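Local coordinates for putative endonuclease/exonuclease/phosphatase family protein (Bacteroides vulgatus ATCC 8482, PDB 3G6S) that belongs to the endonuclease/exonuclease/phosphatase family and probably acts as a hydrolase, perhaps a nuclease that cuts phosphodiester bonds in nucleic acids, at residues V205-H210 / E218-I223; E238-V243 / H251-A256. One frame throughout, in Å; residues are numbered along the deposited sequence.

Interaction 1 (V205-H210 / E218-I223); sequences VDYTFH and EDCEKI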
loop_
_atom_site.group_PDB
_atom_site.type_symbol
_atom_site.label_atom_id
_atom_site.label_comp_id
_atom_site.label_asym_id
_atom_site.label_seq_id
_atom_site.Cartn_x
_atom_site.Cartn_y
_atom_site.Cartn_z
ATOM N N VAL A 205 8.145 8.772 -13.266
ATOM C CA VAL A 205 9.347 7.946 -13.279
ATOM C C VAL A 205 8.973 6.463 -13.179
ATOM O O VAL A 205 7.824 6.133 -12.883
ATOM C CB VAL A 205 10.270 8.351 -12.104
ATOM C CG1 VAL A 205 10.778 9.772 -12.318
ATOM C CG2 VAL A 205 9.501 8.289 -10.776
ATOM N N ASP A 206 9.934 5.574 -13.429
ATOM C CA ASP A 206 9.669 4.133 -13.378
ATOM C C ASP A 206 10.277 3.415 -12.173
ATOM O O ASP A 206 10.343 2.186 -12.141
ATOM C CB ASP A 206 10.136 3.449 -14.676
ATOM C CG ASP A 206 11.584 3.755 -15.014
ATOM O OD1 ASP A 206 12.439 3.716 -14.100
ATOM O OD2 ASP A 206 11.876 4.017 -16.203
ATOM N N TYR A 207 10.722 4.182 -11.184
ATOM C CA TYR A 207 11.298 3.609 -9.971
ATOM C C TYR A 207 10.552 4.190 -8.774
ATOM O O TYR A 207 9.999 5.286 -8.857
ATOM C CB TYR A 207 12.792 3.931 -9.872
ATOM C CG TYR A 207 13.117 5.406 -9.934
ATOM C CD1 TYR A 207 13.195 6.071 -11.158
ATOM C CD2 TYR A 207 13.349 6.138 -8.767
ATOM C CE1 TYR A 207 13.502 7.430 -11.217
ATOM C CE2 TYR A 207 13.655 7.493 -8.818
ATOM C CZ TYR A 207 13.729 8.129 -10.047
ATOM O OH TYR A 207 14.029 9.466 -10.111
ATOM N N THR A 208 10.558 3.459 -7.664
ATOM C CA THR A 208 9.843 3.873 -6.467
ATOM C C THR A 208 10.718 4.042 -5.214
ATOM O O THR A 208 10.235 4.436 -4.148
ATOM C CB THR A 208 8.686 2.864 -6.175
ATOM O OG1 THR A 208 7.938 3.280 -5.023
ATOM C CG2 THR A 208 9.241 1.485 -5.914
ATOM N N PHE A 209 12.003 3.737 -5.331
ATOM C CA PHE A 209 12.907 3.901 -4.200
ATOM C C PHE A 209 14.171 4.633 -4.641
ATOM O O PHE A 209 14.813 4.240 -5.604
ATOM C CB PHE A 209 13.276 2.550 -3.604
ATOM C CG PHE A 209 14.081 2.655 -2.347
ATOM C CD1 PHE A 209 13.519 3.208 -1.195
ATOM C CD2 PHE A 209 15.409 2.231 -2.320
ATOM C CE1 PHE A 209 14.271 3.345 -0.029
ATOM C CE2 PHE A 209 16.179 2.357 -1.166
ATOM C CZ PHE A 209 15.612 2.917 -0.010
ATOM N N HIS A 210 14.526 5.696 -3.932
ATOM C CA HIS A 210 15.702 6.486 -4.272
ATOM C C HIS A 210 16.536 6.822 -3.035
ATOM O O HIS A 210 17.563 7.491 -3.138
ATOM C CB HIS A 210 15.253 7.770 -4.970
ATOM C CG HIS A 210 14.115 8.456 -4.277
ATOM N ND1 HIS A 210 14.255 9.080 -3.057
ATOM C CD2 HIS A 210 12.808 8.571 -4.614
ATOM C CE1 HIS A 210 13.081 9.551 -2.669
ATOM N NE2 HIS A 210 12.188 9.255 -3.594
ATOM N N GLU A 218 19.129 6.054 -12.688
ATOM C CA GLU A 218 19.382 4.847 -13.466
ATOM C C GLU A 218 19.537 3.584 -12.628
ATOM O O GLU A 218 19.282 2.484 -13.114
ATOM C CB GLU A 218 20.624 5.020 -14.352
ATOM C CG GLU A 218 21.899 5.339 -13.588
ATOM C CD GLU A 218 22.167 6.832 -13.500
ATOM O OE1 GLU A 218 21.241 7.579 -13.094
ATOM O OE2 GLU A 218 23.303 7.253 -13.830
ATOM N N ASP A 219 19.946 3.731 -11.373
ATOM C CA ASP A 219 20.127 2.564 -10.512
ATOM C C ASP A 219 18.976 2.322 -9.548
ATOM O O ASP A 219 19.051 1.439 -8.696
ATOM C CB ASP A 219 21.436 2.672 -9.720
ATOM C CG ASP A 219 22.662 2.688 -10.615
ATOM O OD1 ASP A 219 22.680 1.934 -11.616
ATOM O OD2 ASP A 219 23.613 3.441 -10.309
ATOM N N CYS A 220 17.909 3.102 -9.675
ATOM C CA CYS A 220 16.761 2.937 -8.795
ATOM C C CYS A 220 15.843 1.818 -9.281
ATOM O O CYS A 220 15.714 1.568 -10.483
ATOM C CB CYS A 220 15.979 4.241 -8.701
ATOM S SG CYS A 220 16.819 5.556 -7.815
ATOM N N GLU A 221 15.205 1.148 -8.331
ATOM C CA GLU A 221 14.312 0.057 -8.657
ATOM C C GLU A 221 12.892 0.338 -8.200
ATOM O O GLU A 221 12.645 1.213 -7.360
ATOM C CB GLU A 221 14.777 -1.227 -7.987
ATOM C CG GLU A 221 16.254 -1.507 -8.118
ATOM C CD GLU A 221 16.631 -2.803 -7.440
ATOM O OE1 GLU A 221 16.114 -3.058 -6.322
ATOM O OE2 GLU A 221 17.449 -3.558 -8.015
ATOM N N LYS A 222 11.962 -0.426 -8.762
ATOM C CA LYS A 222 10.551 -0.316 -8.421
ATOM C C LYS A 222 10.230 -1.490 -7.506
ATOM O O LYS A 222 10.283 -2.637 -7.935
ATOM C CB LYS A 222 9.694 -0.387 -9.690
ATOM C CG LYS A 222 8.203 -0.449 -9.425
ATOM C CD LYS A 222 7.421 -0.175 -10.696
ATOM C CE LYS A 222 5.960 0.173 -10.396
ATOM N NZ LYS A 222 5.218 -0.963 -9.777
ATOM N N ILE A 223 9.916 -1.208 -6.247
ATOM C CA ILE A 223 9.601 -2.266 -5.299
ATOM C C ILE A 223 8.216 -2.104 -4.718
ATOM O O ILE A 223 7.806 -2.879 -3.854
ATOM C CB ILE A 223 10.607 -2.315 -4.144
ATOM C CG1 ILE A 223 10.591 -0.994 -3.379
ATOM C CG2 ILE A 223 11.999 -2.594 -4.699
ATOM C CD1 ILE A 223 11.592 -0.931 -2.250
#
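Cys220 lies obliquely against the ring of Tyr207. Its CB comes within 3.2 Å of Tyr207 CD2. Its SG sits 4.2 Å from the centroid of that ring, 35° off the ring normal, which makes a sulfur-aromatic contact. The SG is anti to its own carbonyl carbon (chi1 -70°), beside the backbone N. Tyr207 CG stands between its backbone N and carbonyl carbon (chi1 56°), which sets it 3.3 Å from Cys220 CB. On the other side of the ring, Val205 CG2 lies 4.1 Å above the ring plane, offset toward the rim. Tyr207 OH is hydrogen-bonded to Glu242 OE2. An alanine at Tyr207 would probably leave Cys220 SG without its aromatic neighbour and Glu242 OE2 without its hydroxyl partner.

The backbones meet at one carbonyl. Glu221 O accepts a hydrogen bond from Thr208 N at 3.1 Å, with the donor above the carbonyl plane. Phe209 N adds a weak bond to the same oxygen. Thr208 OG1 bonds to Asp224 OD1 and Asn252 O. Ile223 CD1 reaches Phe209 CB at 4.1 Å. Lys222 CB passes Asp206 O at 3.6 Å, while its NZ bonds to Asp224 O.

The contact holds together the two ends of the long loop between strands 201-204 and 224-228. That loop crosses from one sheet of the DNase I-like fold to the other. Asp206 and Lys222 touch Tyr196 of helix 195-198, and Val205 and Lys222 pack on Ile239 of strand 233-239.

Interaction 2 (E238-V243 / H251-A256); sequences EIPAEV and HNPQLA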
loop_
_atom_site.group_PDB
_atom_site.type_symbol
_atom_site.label_atom_id
_atom_site.label_comp_id
_atom_site.label_asym_id
_atom_site.label_seq_id
_atom_site.Cartn_x
_atom_site.Cartn_y
_atom_site.Cartn_z
ATOM N N GLU A 238 0.724 6.841 -12.361
ATOM C CA GLU A 238 1.722 7.881 -12.283
ATOM C C GLU A 238 2.610 7.692 -11.070
ATOM O O GLU A 238 2.149 7.323 -9.989
ATOM C CB GLU A 238 1.061 9.252 -12.217
ATOM C CG GLU A 238 2.068 10.375 -12.061
ATOM C CD GLU A 238 1.423 11.688 -11.688
ATOM O OE1 GLU A 238 0.547 12.164 -12.448
ATOM O OE2 GLU A 238 1.793 12.246 -10.631
ATOM N N ILE A 239 3.897 7.936 -11.263
ATOM C CA ILE A 239 4.860 7.838 -10.181
ATOM C C ILE A 239 5.632 9.144 -10.263
ATOM O O ILE A 239 6.566 9.271 -11.046
ATOM C CB ILE A 239 5.815 6.640 -10.377
ATOM C CG1 ILE A 239 5.017 5.331 -10.356
ATOM C CG2 ILE A 239 6.864 6.623 -9.279
ATOM C CD1 ILE A 239 5.856 4.098 -10.635
ATOM N N PRO A 240 5.225 10.146 -9.472
ATOM C CA PRO A 240 5.887 11.453 -9.470
ATOM C C PRO A 240 7.339 11.385 -9.029
ATOM O O PRO A 240 7.674 10.699 -8.058
ATOM C CB PRO A 240 5.026 12.273 -8.516
ATOM C CG PRO A 240 4.533 11.236 -7.538
ATOM C CD PRO A 240 4.148 10.101 -8.465
ATOM N N ALA A 241 8.207 12.086 -9.752
ATOM C CA ALA A 241 9.624 12.099 -9.401
ATOM C C ALA A 241 9.797 12.797 -8.058
ATOM O O ALA A 241 9.083 13.744 -7.734
ATOM C CB ALA A 241 10.433 12.820 -10.473
ATOM N N GLU A 242 10.747 12.309 -7.278
ATOM C CA GLU A 242 11.012 12.889 -5.985
ATOM C C GLU A 242 11.644 14.262 -6.200
ATOM O O GLU A 242 12.216 14.523 -7.258
ATOM C CB GLU A 242 11.929 11.959 -5.171
ATOM C CG GLU A 242 13.354 11.711 -5.713
ATOM C CD GLU A 242 13.416 11.114 -7.122
ATOM O OE1 GLU A 242 12.507 10.356 -7.531
ATOM O OE2 GLU A 242 14.415 11.393 -7.821
ATOM N N VAL A 243 11.510 15.151 -5.221
ATOM C CA VAL A 243 12.086 16.485 -5.337
ATOM C C VAL A 243 13.122 16.648 -4.234
ATOM O O VAL A 243 12.775 16.669 -3.057
ATOM C CB VAL A 243 11.005 17.572 -5.191
ATOM C CG1 VAL A 243 11.597 18.927 -5.521
ATOM C CG2 VAL A 243 9.831 17.265 -6.108
ATOM N N HIS A 251 10.772 6.945 -0.560
ATOM C CA HIS A 251 10.035 6.242 -1.601
ATOM C C HIS A 251 9.201 7.212 -2.436
ATOM O O HIS A 251 8.943 8.348 -2.028
ATOM C CB HIS A 251 9.072 5.217 -1.004
ATOM C CG HIS A 251 9.714 3.934 -0.588
ATOM N ND1 HIS A 251 10.436 3.803 0.578
ATOM C CD2 HIS A 251 9.693 2.706 -1.157
ATOM C CE1 HIS A 251 10.828 2.548 0.713
ATOM N NE2 HIS A 251 10.389 1.861 -0.327
ATOM N N ASN A 252 8.789 6.749 -3.613
ATOM C CA ASN A 252 7.932 7.525 -4.492
ATOM C C ASN A 252 6.559 6.847 -4.488
ATOM O O ASN A 252 6.455 5.638 -4.629
ATOM C CB ASN A 252 8.474 7.552 -5.924
ATOM C CG ASN A 252 9.475 8.681 -6.157
ATOM O OD1 ASN A 252 9.546 9.645 -5.381
ATOM N ND2 ASN A 252 10.239 8.577 -7.243
ATOM N N PRO A 253 5.484 7.616 -4.307
ATOM C CA PRO A 253 4.138 7.032 -4.298
ATOM C C PRO A 253 3.731 6.609 -5.708
ATOM O O PRO A 253 4.235 7.151 -6.697
ATOM C CB PRO A 253 3.276 8.178 -3.786
ATOM C CG PRO A 253 3.962 9.371 -4.415
ATOM C CD PRO A 253 5.424 9.079 -4.165
ATOM N N GLN A 254 2.828 5.637 -5.801
ATOM C CA GLN A 254 2.346 5.185 -7.102
ATOM C C GLN A 254 0.839 5.406 -7.183
ATOM O O GLN A 254 0.076 4.734 -6.485
ATOM C CB GLN A 254 2.637 3.699 -7.314
ATOM C CG GLN A 254 2.524 3.290 -8.780
ATOM C CD GLN A 254 2.284 1.797 -8.998
ATOM O OE1 GLN A 254 2.857 0.944 -8.316
ATOM N NE2 GLN A 254 1.441 1.480 -9.970
ATOM N N LEU A 255 0.403 6.342 -8.023
ATOM C CA LEU A 255 -1.030 6.597 -8.158
ATOM C C LEU A 255 -1.637 5.751 -9.270
ATOM O O LEU A 255 -0.943 5.328 -10.191
ATOM C CB LEU A 255 -1.306 8.078 -8.442
ATOM C CG LEU A 255 -0.589 9.113 -7.567
ATOM C CD1 LEU A 255 -1.285 10.469 -7.711
ATOM C CD2 LEU A 255 -0.607 8.680 -6.113
ATOM N N ALA A 256 -2.937 5.492 -9.181
ATOM C CA ALA A 256 -3.605 4.697 -10.200
ATOM C C ALA A 256 -5.064 5.091 -10.323
ATOM O O ALA A 256 -5.815 5.029 -9.349
ATOM C CB ALA A 256 -3.493 3.211 -9.866
#
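Glu238 and Leu255 form an antiparallel, hydrogen-bonded beta pair where strands 233-239 and 254-260 meet. These are neighbouring strands in one of the two sheets of the DNase I-like alpha/beta fold. Leu255 N donates a hydrogen bond to Glu238 O at 2.8 Å, and Glu238 N returns a bond to Leu255 O at 3.1 Å. The side chains of both residues lie on the same face of the sheet. Beyond this pair the regular strand pairing gives way to side-chain contacts.

Ile239 CG1 packs on Gln254 CG at 3.6 Å. The two proline rings meet at CG, with Pro240 CG 3.7 Å from Pro253 CG. Both rings also touch Phe33 of helix 27-36.

The side chain of Asn252 points toward segment 238-243. Its CB rests on Ile239 CG2 at 3.8 Å, and the two side chains cross at about a right angle. Its CG is anti to its own carbonyl carbon (chi1 -87°), which places it 3.3 Å from Pro240 O. Its OD1 touches Glu242 CB and takes a weak hydrogen bond from His210 NE2. Its ND2 donates to Glu242 OE1 at 2.9 Å.

Asn252 directly follows His251, the last residue of the Ser-Asp-His signature of this family. These amide contacts join the residues just before strand 254-260 to the chain that leaves strand 233-239. The carboxylate and amide planes are 23° apart, and Asn252 ND2 meets Glu242 OE1 nearly along its C-O axis.

Overall arrangement
The two contacts follow one another along the chain. Interaction 1 closes before interaction 2 opens, and their centres lie about 10 Å apart on the same side of the chain's centre. Strands 201-204, 233-239 and 254-260 are consecutive in one sheet, whereas strand 224-228 belongs to the other. The loop of interaction 1 thus carries the chain from the first sheet to the second. Interaction 2 joins two strands of the first. A probable backbone bond from Val205 N to Ile239 O ties the loop to strand 233-239. Another, from Asn252 N to Thr208 O, and the meeting rings of Phe209 and His251 tie it to the segment that ends the family's Ser-Asp-His signature.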